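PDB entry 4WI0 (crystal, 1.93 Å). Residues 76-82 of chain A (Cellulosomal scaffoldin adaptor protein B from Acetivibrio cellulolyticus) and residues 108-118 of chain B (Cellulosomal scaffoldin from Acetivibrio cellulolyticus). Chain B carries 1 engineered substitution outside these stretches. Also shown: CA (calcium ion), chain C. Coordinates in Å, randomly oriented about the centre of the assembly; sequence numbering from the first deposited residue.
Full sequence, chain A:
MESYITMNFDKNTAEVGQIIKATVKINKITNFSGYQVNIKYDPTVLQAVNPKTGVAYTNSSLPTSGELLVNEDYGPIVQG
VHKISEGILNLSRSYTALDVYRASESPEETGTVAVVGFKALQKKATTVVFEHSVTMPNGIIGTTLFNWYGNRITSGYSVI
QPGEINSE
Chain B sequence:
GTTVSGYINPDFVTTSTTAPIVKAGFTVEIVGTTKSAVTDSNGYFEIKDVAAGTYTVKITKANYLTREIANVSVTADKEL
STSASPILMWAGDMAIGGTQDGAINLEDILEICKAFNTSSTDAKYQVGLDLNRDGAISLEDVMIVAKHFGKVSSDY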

# COMPACT_ATOMS: atom_id res chain seq x y z
N PRO A 76 -11.16 -0.44 8.25
CA PRO A 76 -11.15 -0.36 6.79
C PRO A 76 -11.07 1.08 6.28
O PRO A 76 -11.60 2.01 6.91
N ILE A 77 -10.39 1.26 5.16
CA ILE A 77 -10.38 2.53 4.45
C ILE A 77 -10.62 2.24 2.98
O ILE A 77 -10.25 1.19 2.49
N VAL A 78 -11.26 3.18 2.30
CA VAL A 78 -11.70 2.98 0.92
C VAL A 78 -11.39 4.22 0.09
O VAL A 78 -11.47 5.35 0.58
N GLN A 79 -11.01 4.00 -1.17
CA GLN A 79 -10.63 5.10 -2.04
C GLN A 79 -11.09 4.89 -3.48
O GLN A 79 -11.21 3.75 -3.94
N GLY A 80 -11.36 5.99 -4.16
CA GLY A 80 -11.74 6.01 -5.57
C GLY A 80 -11.11 7.23 -6.22
O GLY A 80 -11.30 8.36 -5.76
N VAL A 81 -10.34 7.00 -7.28
CA VAL A 81 -9.60 8.04 -7.97
C VAL A 81 -9.65 7.70 -9.46
O VAL A 81 -8.85 6.90 -9.96
N HIS A 82 -10.60 8.30 -10.17
CA HIS A 82 -10.94 7.85 -11.52
C HIS A 82 -10.59 8.86 -12.59
O HIS A 82 -10.17 9.97 -12.30
N ASP B 108 -1.05 9.77 9.36
CA ASP B 108 0.03 9.37 8.46
C ASP B 108 -0.52 8.74 7.19
O ASP B 108 -0.07 9.06 6.09
N ILE B 109 -1.53 7.88 7.36
CA ILE B 109 -2.24 7.30 6.21
C ILE B 109 -2.92 8.38 5.39
O ILE B 109 -2.82 8.38 4.16
N LEU B 110 -3.62 9.30 6.05
CA LEU B 110 -4.32 10.37 5.33
C LEU B 110 -3.35 11.27 4.56
O LEU B 110 -3.69 11.76 3.49
N GLU B 111 -2.15 11.45 5.10
CA GLU B 111 -1.15 12.27 4.43
C GLU B 111 -0.76 11.67 3.07
O GLU B 111 -0.63 12.39 2.09
N ILE B 112 -0.58 10.35 3.03
CA ILE B 112 -0.27 9.64 1.79
C ILE B 112 -1.45 9.70 0.81
O ILE B 112 -1.27 9.89 -0.40
N CYS B 113 -2.66 9.56 1.34
CA CYS B 113 -3.86 9.53 0.53
C CYS B 113 -4.17 10.84 -0.18
O CYS B 113 -4.97 10.86 -1.11
N LYS B 114 -3.55 11.94 0.24
CA LYS B 114 -3.64 13.21 -0.48
C LYS B 114 -3.19 13.09 -1.95
O LYS B 114 -3.66 13.85 -2.80
N ALA B 115 -2.30 12.15 -2.25
CA ALA B 115 -1.85 11.93 -3.63
C ALA B 115 -2.05 10.48 -4.07
O ALA B 115 -1.26 9.96 -4.86
N PHE B 116 -3.12 9.84 -3.58
CA PHE B 116 -3.37 8.43 -3.87
C PHE B 116 -3.61 8.18 -5.35
O PHE B 116 -4.30 8.95 -6.02
N ASN B 117 -3.07 7.07 -5.83
CA ASN B 117 -3.17 6.67 -7.24
C ASN B 117 -2.51 7.66 -8.20
O ASN B 117 -3.13 8.10 -9.16
N THR B 118 -1.26 8.00 -7.92
CA THR B 118 -0.49 8.85 -8.82
C THR B 118 0.84 8.19 -9.12
O THR B 118 1.29 7.33 -8.37

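The contact between the chain A strand, with the residue after it, and the chain B helix, with the loop that follows, is built from alternate residues of chain A. Ile A77, Gln A79 and Val A81 all direct their CA-to-CB bonds toward chain B, as expected for an extended backbone, whereas Pro A76 and Val A78 make no contact and Gly A80 has no side chain to offer. From chain B, Ile B109, Cys B113, Phe B116 and Asn B117 point toward chain A, and together the two stretches bury 342 Å².

Apolar packing occurs near both ends. Ile A77 (chi1 p, chi2 t) extends its CD1 to 3.8 Å from CG2 of Ile B109, which adopts the m, t rotamer. Val A81, with chi1 t, places CG2 4.2 Å from CD2 of Phe B116, near the plane of the ring and at its edge; its CB also lies 3.9 Å from CB of Asn B117.

Gln A79 occupies the middle and loses the most area to the other stretch. Its m, t conformation carries the amide over one face of the Phe B116 ring (chi1 t), with NE2 3.0 Å from CD1, while OE1 approaches SG of Cys B113 (chi1 m) at 3.1 Å.

No clear hydrogen bond links the stretches. Val A81 O and Asn B117 OD1 are 3.4 Å apart, but both are acceptors, so this is not a hydrogen bond; Asn B117 ND2 is hydrogen-bonded elsewhere in the structure.

Two polar interactions lie within chain B. Lys B114 NZ forms a salt bridge with Glu B111 OE1 at 3.0 Å, and Thr B118 OG1 donates to Ala B115 O at 2.7 Å. Remote from the contact, Asp B108 binds calcium through both OD1 and OD2, each 2.5 Å from the ion, which also binds two waters and three atoms from elsewhere in the structure.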

# COMPACT_ATOMS: atom_id res chain seq x y z
CB PRO A 76 -12.47 -1.03 6.38
CG PRO A 76 -13.36 -0.90 7.57
CD PRO A 76 -12.47 -0.87 8.78
CB ILE A 77 -9.07 3.30 4.63
CG1 ILE A 77 -7.88 2.45 4.19
CG2 ILE A 77 -8.91 3.74 6.08
CD1 ILE A 77 -6.58 3.23 4.17
CB VAL A 78 -13.20 2.62 0.88
CG1 VAL A 78 -14.05 3.70 1.55
CG2 VAL A 78 -13.65 2.36 -0.56
CB GLN A 79 -9.12 5.27 -2.00
CG GLN A 79 -8.64 5.65 -0.61
CD GLN A 79 -7.23 6.17 -0.61
OE1 GLN A 79 -7.01 7.38 -0.55
NE2 GLN A 79 -6.27 5.26 -0.69
CB VAL A 81 -8.13 8.10 -7.48
CG1 VAL A 81 -7.34 9.18 -8.22
CG2 VAL A 81 -8.09 8.35 -5.98
CB HIS A 82 -12.44 7.52 -11.59
CG HIS A 82 -12.98 6.90 -10.34
ND1 HIS A 82 -12.41 5.80 -9.75
CD2 HIS A 82 -14.04 7.23 -9.57
CE1 HIS A 82 -13.08 5.48 -8.66
NE2 HIS A 82 -14.08 6.33 -8.53
CB ASP B 108 0.96 8.39 9.16
CG ASP B 108 1.64 9.01 10.35
OD1 ASP B 108 2.45 9.94 10.16
OD2 ASP B 108 1.37 8.59 11.49
CB ILE B 109 -3.28 6.24 6.64
CG1 ILE B 109 -2.55 5.02 7.23
CG2 ILE B 109 -4.16 5.84 5.45
CD1 ILE B 109 -3.42 3.80 7.48
CB LEU B 110 -5.20 11.19 6.27
CG LEU B 110 -6.38 10.41 6.85
CD1 LEU B 110 -7.06 11.20 7.95
CD2 LEU B 110 -7.37 10.04 5.75
CB GLU B 111 0.08 12.42 5.34
CG GLU B 111 1.10 13.46 4.87
CD GLU B 111 0.54 14.87 4.79
OE1 GLU B 111 -0.46 15.19 5.47
OE2 GLU B 111 1.11 15.68 4.03
CB ILE B 112 0.12 8.17 2.08
CG1 ILE B 112 1.45 8.12 2.85
CG2 ILE B 112 0.26 7.37 0.78
CD1 ILE B 112 1.68 6.83 3.61
CB CYS B 113 -5.05 9.07 1.39
SG CYS B 113 -5.00 7.31 1.76
CB LYS B 114 -2.83 14.29 0.22
CG LYS B 114 -3.46 14.76 1.53
CD LYS B 114 -2.60 15.76 2.27
CE LYS B 114 -3.22 16.09 3.63
NZ LYS B 114 -2.47 17.13 4.38
CB ALA B 115 -0.38 12.32 -3.76
CB PHE B 116 -4.55 7.90 -3.07
CG PHE B 116 -4.66 6.40 -3.08
CD1 PHE B 116 -3.77 5.63 -2.35
CD2 PHE B 116 -5.66 5.76 -3.81
CE1 PHE B 116 -3.86 4.24 -2.35
CE2 PHE B 116 -5.75 4.37 -3.82
CZ PHE B 116 -4.85 3.61 -3.08
CB ASN B 117 -4.63 6.41 -7.65
CG ASN B 117 -4.75 5.63 -8.96
OD1 ASN B 117 -5.55 5.96 -9.84
ND2 ASN B 117 -3.94 4.59 -9.08
CB THR B 118 -0.22 10.25 -8.22
OG1 THR B 118 0.43 10.11 -6.96
CG2 THR B 118 -1.52 11.02 -8.04
CA CA C . 2.83 10.23 12.65
O HOH W 1 3.36 12.52 11.98
O HOH W 2 0.65 11.12 12.97